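Local coordinates for protein-glutamine gamma-glutamyltransferase 2 (Pagrus major, PDB 1G0D) that probably cross-links proteins in a calcium-dependent manner, joining peptide-bound glutamine to lysine side chains or other primary amines, at residues A[106-111]-A[130-135]; A[336-341]-A[349-354]. All coordinates share one frame; numbering follows the deposited sequence.

Contact 1 (A[106-111]-A[130-135])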
ATOM      1  N   GLY A 106      16.844 -15.196  -3.967  1.00 19.34           N
ATOM      2  CA  GLY A 106      16.318 -16.173  -4.890  1.00 17.99           C
ATOM      3  C   GLY A 106      16.308 -17.556  -4.319  1.00 18.74           C
ATOM      4  O   GLY A 106      16.635 -17.752  -3.145  1.00 19.37           O
ATOM      5  N   HIS A 107      15.921 -18.521  -5.143  1.00 16.98           N
ATOM      6  CA  HIS A 107      15.874 -19.909  -4.714  1.00 19.17           C
ATOM      7  C   HIS A 107      17.114 -20.608  -5.203  1.00 19.07           C
ATOM      8  O   HIS A 107      17.207 -20.910  -6.378  1.00 20.59           O
ATOM      9  CB  HIS A 107      14.651 -20.591  -5.305  1.00 22.85           C
ATOM     10  CG  HIS A 107      14.361 -21.929  -4.709  1.00 27.43           C
ATOM     11  ND1 HIS A 107      13.780 -22.950  -5.424  1.00 27.93           N
ATOM     12  CD2 HIS A 107      14.593 -22.420  -3.471  1.00 30.22           C
ATOM     13  CE1 HIS A 107      13.672 -24.013  -4.655  1.00 31.06           C
ATOM     14  NE2 HIS A 107      14.157 -23.719  -3.465  1.00 28.75           N
ATOM     15  N   TYR A 108      18.049 -20.870  -4.295  1.00 18.43           N
ATOM     16  CA  TYR A 108      19.308 -21.512  -4.631  1.00 16.94           C
ATOM     17  C   TYR A 108      19.219 -23.009  -4.485  1.00 18.94           C
ATOM     18  O   TYR A 108      18.398 -23.508  -3.729  1.00 21.00           O
ATOM     19  CB  TYR A 108      20.405 -21.030  -3.686  1.00 16.04           C
ATOM     20  CG  TYR A 108      20.858 -19.612  -3.910  1.00 13.62           C
ATOM     21  CD1 TYR A 108      20.141 -18.540  -3.363  1.00 14.11           C
ATOM     22  CD2 TYR A 108      22.019 -19.333  -4.622  1.00 10.51           C
ATOM     23  CE1 TYR A 108      20.570 -17.215  -3.509  1.00 11.20           C
ATOM     24  CE2 TYR A 108      22.461 -18.013  -4.779  1.00 13.86           C
ATOM     25  CZ  TYR A 108      21.724 -16.957  -4.208  1.00 13.05           C
ATOM     26  OH  TYR A 108      22.145 -15.645  -4.304  1.00 17.36           O
ATOM     27  N   ARG A 109      20.071 -23.733  -5.200  1.00 21.16           N
ATOM     28  CA  ARG A 109      20.094 -25.178  -5.061  1.00 26.83           C
ATOM     29  C   ARG A 109      21.542 -25.441  -4.785  1.00 27.47           C
ATOM     30  O   ARG A 109      22.394 -25.052  -5.566  1.00 28.34           O
ATOM     31  CB  ARG A 109      19.638 -25.892  -6.337  1.00 34.82           C
ATOM     32  CG  ARG A 109      18.197 -26.521  -6.223  1.00 48.44           C
ATOM     33  CD  ARG A 109      17.059 -25.701  -6.935  1.00 55.16           C
ATOM     34  NE  ARG A 109      17.473 -25.256  -8.275  1.00 64.43           N
ATOM     35  CZ  ARG A 109      17.204 -24.065  -8.824  1.00 63.99           C
ATOM     36  NH1 ARG A 109      16.494 -23.154  -8.162  1.00 63.03           N
ATOM     37  NH2 ARG A 109      17.719 -23.758 -10.015  1.00 64.97           N
ATOM     38  N   LEU A 110      21.817 -26.079  -3.650  1.00 28.98           N
ATOM     39  CA  LEU A 110      23.185 -26.359  -3.213  1.00 27.15           C
ATOM     40  C   LEU A 110      23.736 -27.724  -3.531  1.00 28.06           C
ATOM     41  O   LEU A 110      23.192 -28.745  -3.107  1.00 27.31           O
ATOM     42  CB  LEU A 110      23.315 -26.172  -1.696  1.00 27.42           C
ATOM     43  CG  LEU A 110      24.605 -25.605  -1.067  1.00 26.77           C
ATOM     44  CD1 LEU A 110      25.082 -26.499   0.034  1.00 25.73           C
ATOM     45  CD2 LEU A 110      25.671 -25.464  -2.076  1.00 26.63           C
ATOM     46  N   ALA A 111      24.867 -27.721  -4.223  1.00 26.60           N
ATOM     47  CA  ALA A 111      25.534 -28.948  -4.577  1.00 26.90           C
ATOM     48  C   ALA A 111      26.838 -29.128  -3.795  1.00 27.70           C
ATOM     49  O   ALA A 111      27.817 -28.433  -4.065  1.00 31.87           O
ATOM     50  CB  ALA A 111      25.821 -28.958  -6.056  1.00 26.15           C
ATOM     51  N   PHE A 130      17.322 -23.683  -1.016  1.00 21.60           N
ATOM     52  CA  PHE A 130      16.974 -22.737   0.025  1.00 19.72           C
ATOM     53  C   PHE A 130      16.649 -21.391  -0.640  1.00 20.81           C
ATOM     54  O   PHE A 130      16.957 -21.180  -1.826  1.00 22.76           O
ATOM     55  CB  PHE A 130      18.123 -22.627   1.069  1.00 11.71           C
ATOM     56  CG  PHE A 130      19.430 -22.074   0.523  1.00 12.40           C
ATOM     57  CD1 PHE A 130      19.636 -20.686   0.406  1.00  9.36           C
ATOM     58  CD2 PHE A 130      20.443 -22.932   0.106  1.00  9.15           C
ATOM     59  CE1 PHE A 130      20.810 -20.175  -0.118  1.00  3.32           C
ATOM     60  CE2 PHE A 130      21.617 -22.418  -0.422  1.00  7.86           C
ATOM     61  CZ  PHE A 130      21.799 -21.038  -0.535  1.00  7.83           C
ATOM     62  N   HIS A 131      16.000 -20.501   0.100  1.00 18.66           N
ATOM     63  CA  HIS A 131      15.651 -19.198  -0.425  1.00 17.17           C
ATOM     64  C   HIS A 131      16.425 -18.113   0.285  1.00 17.03           C
ATOM     65  O   HIS A 131      16.716 -18.221   1.464  1.00 17.94           O
ATOM     66  CB  HIS A 131      14.178 -18.954  -0.235  1.00 19.36           C
ATOM     67  CG  HIS A 131      13.318 -19.701  -1.195  1.00 20.06           C
ATOM     68  ND1 HIS A 131      12.800 -20.945  -0.913  1.00 21.95           N
ATOM     69  CD2 HIS A 131      12.841 -19.361  -2.413  1.00 17.51           C
ATOM     70  CE1 HIS A 131      12.038 -21.338  -1.915  1.00 19.24           C
ATOM     71  NE2 HIS A 131      12.047 -20.395  -2.839  1.00 19.26           N
ATOM     72  N   MET A 132      16.749 -17.058  -0.434  1.00 15.80           N
ATOM     73  CA  MET A 132      17.504 -15.965   0.143  1.00 17.13           C
ATOM     74  C   MET A 132      16.747 -14.640   0.004  1.00 17.80           C
ATOM     75  O   MET A 132      16.340 -14.265  -1.096  1.00 21.62           O
ATOM     76  CB  MET A 132      18.852 -15.866  -0.556  1.00 16.73           C
ATOM     77  CG  MET A 132      19.676 -14.692  -0.100  1.00 16.74           C
ATOM     78  SD  MET A 132      20.705 -15.113   1.321  1.00 19.60           S
ATOM     79  CE  MET A 132      21.916 -16.185   0.571  1.00 11.21           C
ATOM     80  N   LEU A 133      16.575 -13.945   1.124  1.00 16.43           N
ATOM     81  CA  LEU A 133      15.872 -12.660   1.200  1.00 14.05           C
ATOM     82  C   LEU A 133      16.829 -11.494   1.569  1.00 14.77           C
ATOM     83  O   LEU A 133      18.000 -11.698   1.853  1.00 13.73           O
ATOM     84  CB  LEU A 133      14.776 -12.740   2.273  1.00 13.19           C
ATOM     85  CG  LEU A 133      13.533 -13.631   2.159  1.00 16.07           C
ATOM     86  CD1 LEU A 133      13.484 -14.412   0.873  1.00  8.42           C
ATOM     87  CD2 LEU A 133      13.528 -14.516   3.322  1.00 13.29           C
ATOM     88  N   PHE A 134      16.307 -10.272   1.571  1.00 14.62           N
ATOM     89  CA  PHE A 134      17.083  -9.088   1.913  1.00 10.35           C
ATOM     90  C   PHE A 134      17.279  -9.130   3.440  1.00 12.87           C
ATOM     91  O   PHE A 134      16.464  -9.699   4.154  1.00 14.10           O
ATOM     92  CB  PHE A 134      16.297  -7.829   1.499  1.00  6.93           C
ATOM     93  CG  PHE A 134      16.397  -7.508   0.030  1.00  5.22           C
ATOM     94  CD1 PHE A 134      15.325  -7.747  -0.830  1.00  9.42           C
ATOM     95  CD2 PHE A 134      17.578  -7.020  -0.510  1.00  4.57           C
ATOM     96  CE1 PHE A 134      15.442  -7.513  -2.207  1.00  5.82           C
ATOM     97  CE2 PHE A 134      17.705  -6.782  -1.890  1.00  6.50           C
ATOM     98  CZ  PHE A 134      16.645  -7.030  -2.733  1.00  2.90           C
ATOM     99  N   ASN A 135      18.344  -8.511   3.946  1.00 13.75           N
ATOM    100  CA  ASN A 135      18.641  -8.525   5.376  1.00  8.22           C
ATOM    101  C   ASN A 135      18.830  -7.139   5.963  1.00 12.54           C
ATOM    102  O   ASN A 135      19.958  -6.660   6.049  1.00 14.05           O
ATOM    103  CB  ASN A 135      19.925  -9.299   5.611  1.00  4.80           C
ATOM    104  CG  ASN A 135      19.993  -9.873   6.982  1.00 10.53           C
ATOM    105  OD1 ASN A 135      19.201  -9.508   7.846  1.00 16.33           O
ATOM    106  ND2 ASN A 135      20.929 -10.784   7.211  1.00  8.56           N
TER

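Contact 2 (A[336-341]-A[349-354]). With SO4 (sulfate ion), chain B.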
ATOM      1  N   GLU A 336       6.493   3.503   0.813  1.00 14.86           N
ATOM      2  CA  GLU A 336       7.848   4.014   1.047  1.00 11.54           C
ATOM      3  C   GLU A 336       8.709   2.786   1.376  1.00 12.21           C
ATOM      4  O   GLU A 336       8.302   1.975   2.212  1.00 12.79           O
ATOM      5  CB  GLU A 336       7.849   4.949   2.249  1.00  9.94           C
ATOM      6  CG  GLU A 336       8.201   6.391   1.952  1.00  7.17           C
ATOM      7  CD  GLU A 336       7.915   7.284   3.127  1.00 13.51           C
ATOM      8  OE1 GLU A 336       8.122   6.868   4.286  1.00 16.81           O
ATOM      9  OE2 GLU A 336       7.463   8.415   2.908  1.00 16.77           O
ATOM     10  N   SER A 337       9.862   2.619   0.724  1.00 11.29           N
ATOM     11  CA  SER A 337      10.743   1.475   1.022  1.00 13.25           C
ATOM     12  C   SER A 337      12.104   1.987   1.479  1.00 13.45           C
ATOM     13  O   SER A 337      12.637   2.917   0.911  1.00 18.30           O
ATOM     14  CB  SER A 337      10.961   0.580  -0.206  1.00 15.75           C
ATOM     15  OG  SER A 337       9.831  -0.220  -0.491  1.00 15.84           O
ATOM     16  N   TRP A 338      12.672   1.362   2.496  1.00 13.04           N
ATOM     17  CA  TRP A 338      13.971   1.766   3.023  1.00  9.74           C
ATOM     18  C   TRP A 338      15.106   1.094   2.308  1.00  8.79           C
ATOM     19  O   TRP A 338      15.145  -0.113   2.224  1.00 10.28           O
ATOM     20  CB  TRP A 338      14.103   1.402   4.500  1.00  4.87           C
ATOM     21  CG  TRP A 338      15.321   1.983   5.134  1.00  7.77           C
ATOM     22  CD1 TRP A 338      16.582   1.422   5.205  1.00  5.58           C
ATOM     23  CD2 TRP A 338      15.419   3.264   5.776  1.00  8.12           C
ATOM     24  NE1 TRP A 338      17.447   2.282   5.860  1.00  9.36           N
ATOM     25  CE2 TRP A 338      16.749   3.420   6.218  1.00 10.44           C
ATOM     26  CE3 TRP A 338      14.504   4.303   6.022  1.00  9.87           C
ATOM     27  CZ2 TRP A 338      17.182   4.571   6.887  1.00 10.99           C
ATOM     28  CZ3 TRP A 338      14.937   5.448   6.690  1.00  9.49           C
ATOM     29  CH2 TRP A 338      16.258   5.572   7.110  1.00  8.51           C
ATOM     30  N   MET A 339      16.041   1.888   1.816  1.00 11.01           N
ATOM     31  CA  MET A 339      17.222   1.369   1.138  1.00  9.95           C
ATOM     32  C   MET A 339      18.188   2.530   0.877  1.00 15.30           C
ATOM     33  O   MET A 339      17.779   3.691   0.847  1.00 17.64           O
ATOM     34  CB  MET A 339      16.835   0.753  -0.186  1.00  7.43           C
ATOM     35  CG  MET A 339      16.389   1.753  -1.244  1.00  6.44           C
ATOM     36  SD  MET A 339      15.642   0.847  -2.611  1.00 14.80           S
ATOM     37  CE  MET A 339      14.138   0.468  -1.966  1.00  8.48           C
ATOM     38  N   SER A 340      19.465   2.216   0.725  1.00 14.53           N
ATOM     39  CA  SER A 340      20.448   3.220   0.419  1.00 15.12           C
ATOM     40  C   SER A 340      20.541   3.312  -1.114  1.00 18.44           C
ATOM     41  O   SER A 340      20.405   2.310  -1.838  1.00 21.69           O
ATOM     42  CB  SER A 340      21.780   2.824   1.024  1.00 12.43           C
ATOM     43  OG  SER A 340      22.378   1.808   0.259  1.00 16.16           O
ATOM     44  N   ARG A 341      20.779   4.517  -1.607  1.00 19.97           N
ATOM     45  CA  ARG A 341      20.830   4.748  -3.046  1.00 22.67           C
ATOM     46  C   ARG A 341      22.228   4.988  -3.543  1.00 24.37           C
ATOM     47  O   ARG A 341      22.643   6.120  -3.781  1.00 26.25           O
ATOM     48  CB  ARG A 341      19.951   5.949  -3.441  1.00 17.07           C
ATOM     49  CG  ARG A 341      18.483   5.767  -3.175  1.00 18.14           C
ATOM     50  CD  ARG A 341      17.905   4.582  -3.943  1.00 18.57           C
ATOM     51  NE  ARG A 341      17.988   4.718  -5.396  1.00 19.60           N
ATOM     52  CZ  ARG A 341      17.159   5.444  -6.145  1.00 17.60           C
ATOM     53  NH1 ARG A 341      17.322   5.498  -7.462  1.00 15.64           N
ATOM     54  NH2 ARG A 341      16.181   6.123  -5.581  1.00 14.48           N
ATOM     55  N   ASP A 349      19.707   8.601   0.569  1.00 19.97           N
ATOM     56  CA  ASP A 349      19.523   7.322   1.248  1.00 15.86           C
ATOM     57  C   ASP A 349      18.298   7.347   2.118  1.00 11.11           C
ATOM     58  O   ASP A 349      17.872   8.392   2.532  1.00 14.96           O
ATOM     59  CB  ASP A 349      20.697   7.065   2.173  1.00 21.95           C
ATOM     60  CG  ASP A 349      21.927   6.573   1.471  1.00 21.51           C
ATOM     61  OD1 ASP A 349      22.843   6.199   2.224  1.00 27.41           O
ATOM     62  OD2 ASP A 349      22.006   6.551   0.221  1.00 27.58           O
ATOM     63  N   GLY A 350      17.753   6.200   2.457  1.00  7.01           N
ATOM     64  CA  GLY A 350      16.612   6.252   3.338  1.00  7.17           C
ATOM     65  C   GLY A 350      15.377   5.841   2.602  1.00 10.02           C
ATOM     66  O   GLY A 350      15.461   5.038   1.663  1.00 10.29           O
ATOM     67  N   TRP A 351      14.236   6.386   3.029  1.00 11.02           N
ATOM     68  CA  TRP A 351      12.942   6.052   2.429  1.00 14.41           C
ATOM     69  C   TRP A 351      12.799   6.501   0.968  1.00 16.00           C
ATOM     70  O   TRP A 351      13.110   7.639   0.626  1.00 19.51           O
ATOM     71  CB  TRP A 351      11.798   6.674   3.239  1.00 12.61           C
ATOM     72  CG  TRP A 351      11.641   6.183   4.628  1.00  9.64           C
ATOM     73  CD1 TRP A 351      11.926   6.865   5.765  1.00 11.45           C
ATOM     74  CD2 TRP A 351      11.161   4.891   5.040  1.00  7.91           C
ATOM     75  NE1 TRP A 351      11.660   6.078   6.871  1.00 12.32           N
ATOM     76  CE2 TRP A 351      11.191   4.873   6.451  1.00 10.55           C
ATOM     77  CE3 TRP A 351      10.715   3.762   4.354  1.00  6.74           C
ATOM     78  CZ2 TRP A 351      10.788   3.756   7.184  1.00 11.56           C
ATOM     79  CZ3 TRP A 351      10.312   2.656   5.086  1.00  8.98           C
ATOM     80  CH2 TRP A 351      10.353   2.663   6.491  1.00 10.34           C
ATOM     81  N   GLN A 352      12.291   5.605   0.125  1.00 15.57           N
ATOM     82  CA  GLN A 352      12.076   5.879  -1.289  1.00 11.19           C
ATOM     83  C   GLN A 352      10.623   5.656  -1.576  1.00 10.28           C
ATOM     84  O   GLN A 352      10.028   4.722  -1.075  1.00 11.86           O
ATOM     85  CB  GLN A 352      12.897   4.929  -2.136  1.00  8.82           C
ATOM     86  CG  GLN A 352      14.259   4.683  -1.550  1.00 12.18           C
ATOM     87  CD  GLN A 352      15.202   5.791  -1.856  1.00 11.05           C
ATOM     88  OE1 GLN A 352      15.305   6.222  -2.995  1.00 16.61           O
ATOM     89  NE2 GLN A 352      15.904   6.261  -0.852  1.00 14.18           N
ATOM     90  N   VAL A 353      10.044   6.529  -2.376  1.00 14.04           N
ATOM     91  CA  VAL A 353       8.648   6.420  -2.738  1.00 13.81           C
ATOM     92  C   VAL A 353       8.501   5.524  -3.945  1.00 15.40           C
ATOM     93  O   VAL A 353       9.147   5.740  -4.939  1.00 16.33           O
ATOM     94  CB  VAL A 353       8.054   7.820  -3.077  1.00 13.84           C
ATOM     95  CG1 VAL A 353       6.696   7.684  -3.746  1.00 12.33           C
ATOM     96  CG2 VAL A 353       7.916   8.640  -1.832  1.00 15.90           C
ATOM     97  N   LEU A 354       7.662   4.500  -3.824  1.00 19.64           N
ATOM     98  CA  LEU A 354       7.345   3.551  -4.902  1.00 18.78           C
ATOM     99  C   LEU A 354       5.800   3.647  -5.098  1.00 20.71           C
ATOM    100  O   LEU A 354       5.015   3.264  -4.217  1.00 17.19           O
ATOM    101  CB  LEU A 354       7.712   2.130  -4.467  1.00 16.62           C
ATOM    102  CG  LEU A 354       8.971   1.417  -4.948  1.00 17.16           C
ATOM    103  CD1 LEU A 354       9.755   2.311  -5.805  1.00 21.99           C
ATOM    104  CD2 LEU A 354       9.793   0.982  -3.798  1.00  8.93           C
TER
HETATM  105  S   SO4 B 696      10.848   7.788  10.070  1.00 45.50           S
HETATM  106  O1  SO4 B 696      11.176   8.521   8.942  1.00 41.06           O
HETATM  107  O2  SO4 B 696      11.459   6.519   9.956  1.00 37.14           O
HETATM  108  O3  SO4 B 696      11.534   8.469  11.072  1.00 41.68           O
HETATM  109  O4  SO4 B 696       9.430   7.846  10.300  1.00 34.50           O

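Contact 1 (A[106-111]-A[130-135])
The rings of H107 and H131 lie flat on each other on one face of an antiparallel strand pair, an offset stack with centroids 3.9 Å apart and planes 12° from parallel. H107 has CG anti to its backbone N (chi1 -168°), which swings its ring across to the neighbouring strand; S129 OG holds its NE2. On the other face Y108 CB is the bump, pressed on the F130 ring 3.7 Å from its centroid. F130 CG sits between backbone N and carbonyl carbon (chi1 64°), and the ring leans over the base of Y108. The two rings run nearly parallel but slide past each other, while L110 CB fills in at the F130 edge. Beyond, M132 CB packs against Y108 CE1 at 3.7 Å. An alanine in place of H131 would probably leave the H107 ring without its stacking partner, steadied mainly by its bond to S129. Four backbone bonds tie the hydrogen-bonded pairs G106-M132 and Y108-F130, among them Y108 N to F130 O at 2.7 Å; H107-H131 is the non-hydrogen-bonded pair between them. This is the twisted antiparallel ladder of a beta hairpin, here within the N-terminal beta-sandwich of a transglutaminase.

Contact 2 (A[336-341]-A[349-354])
This is an antiparallel hairpin contact in the catalytic core, joining the end of strand 329-339 to strand 350-355, the strands that carry active-site H332 and D355. S337 N bonds Q352 O and Q352 N bonds S337 O, 2.8 Å each; M339 and G350 are joined by a second, longer pair, with M339 N to G350 O at 3.2 Å. On one face W338 and W351 meet T-shaped, planes 84° apart: the CE3-CZ3 edge of W338 points at the face of the W351 five-membered ring. The opposite face of W351 carries E336 OE1. G350 CA lies over the W338 six-membered ring, 3.7 Å from its centroid, in a CH-pi contact. W351 NE1 donates to O2 of a sulfate (3.1 Å), probably from the crystallisation liquor, which R291 NH1 also binds. On the other face M339 CG packs against Q352 CG. Bent at chi2 (-80°), Q352 turns its amide back so that NE2 reaches G350 O at 2.8 Å, from the face of that carbonyl opposite M339 N; NE2 also bonds N348 O. Past the paired strands, R341 NH2 meets Q352 OE1 at 2.7 Å, in the guanidinium plane, and R341 N bonds D349 OD2 from above the carboxylate plane. With both ends of the amide held, its flip is probably suppressed; R291, which salt-bridges E336 and makes a cation-pi contact with W351, is likely to offset the carboxylate charge over the indole face.

Overall arrangement
Contact 1 comes first along the chain and closes before contact 2 opens. Each joins two strands of a beta hairpin, but in separate sheets: 106-111 and 130-135 belong to the mixed sheet of the N-terminal sandwich, 336-341 and 349-354 to the four-stranded antiparallel sheet of the catalytic core. Their centres are about 24 Å apart and their nearest atoms about 8 Å, without touching. Beyond strand 121-133, F134 of contact 1 touches I288, which S337 of contact 2 also touches; W338 and S340 meet Y144 and M142, a few places beyond N135 in the chain. Contact 1 lies away from the annotated sites, whereas contact 2 is in the sheet bearing catalytic H332 and D355.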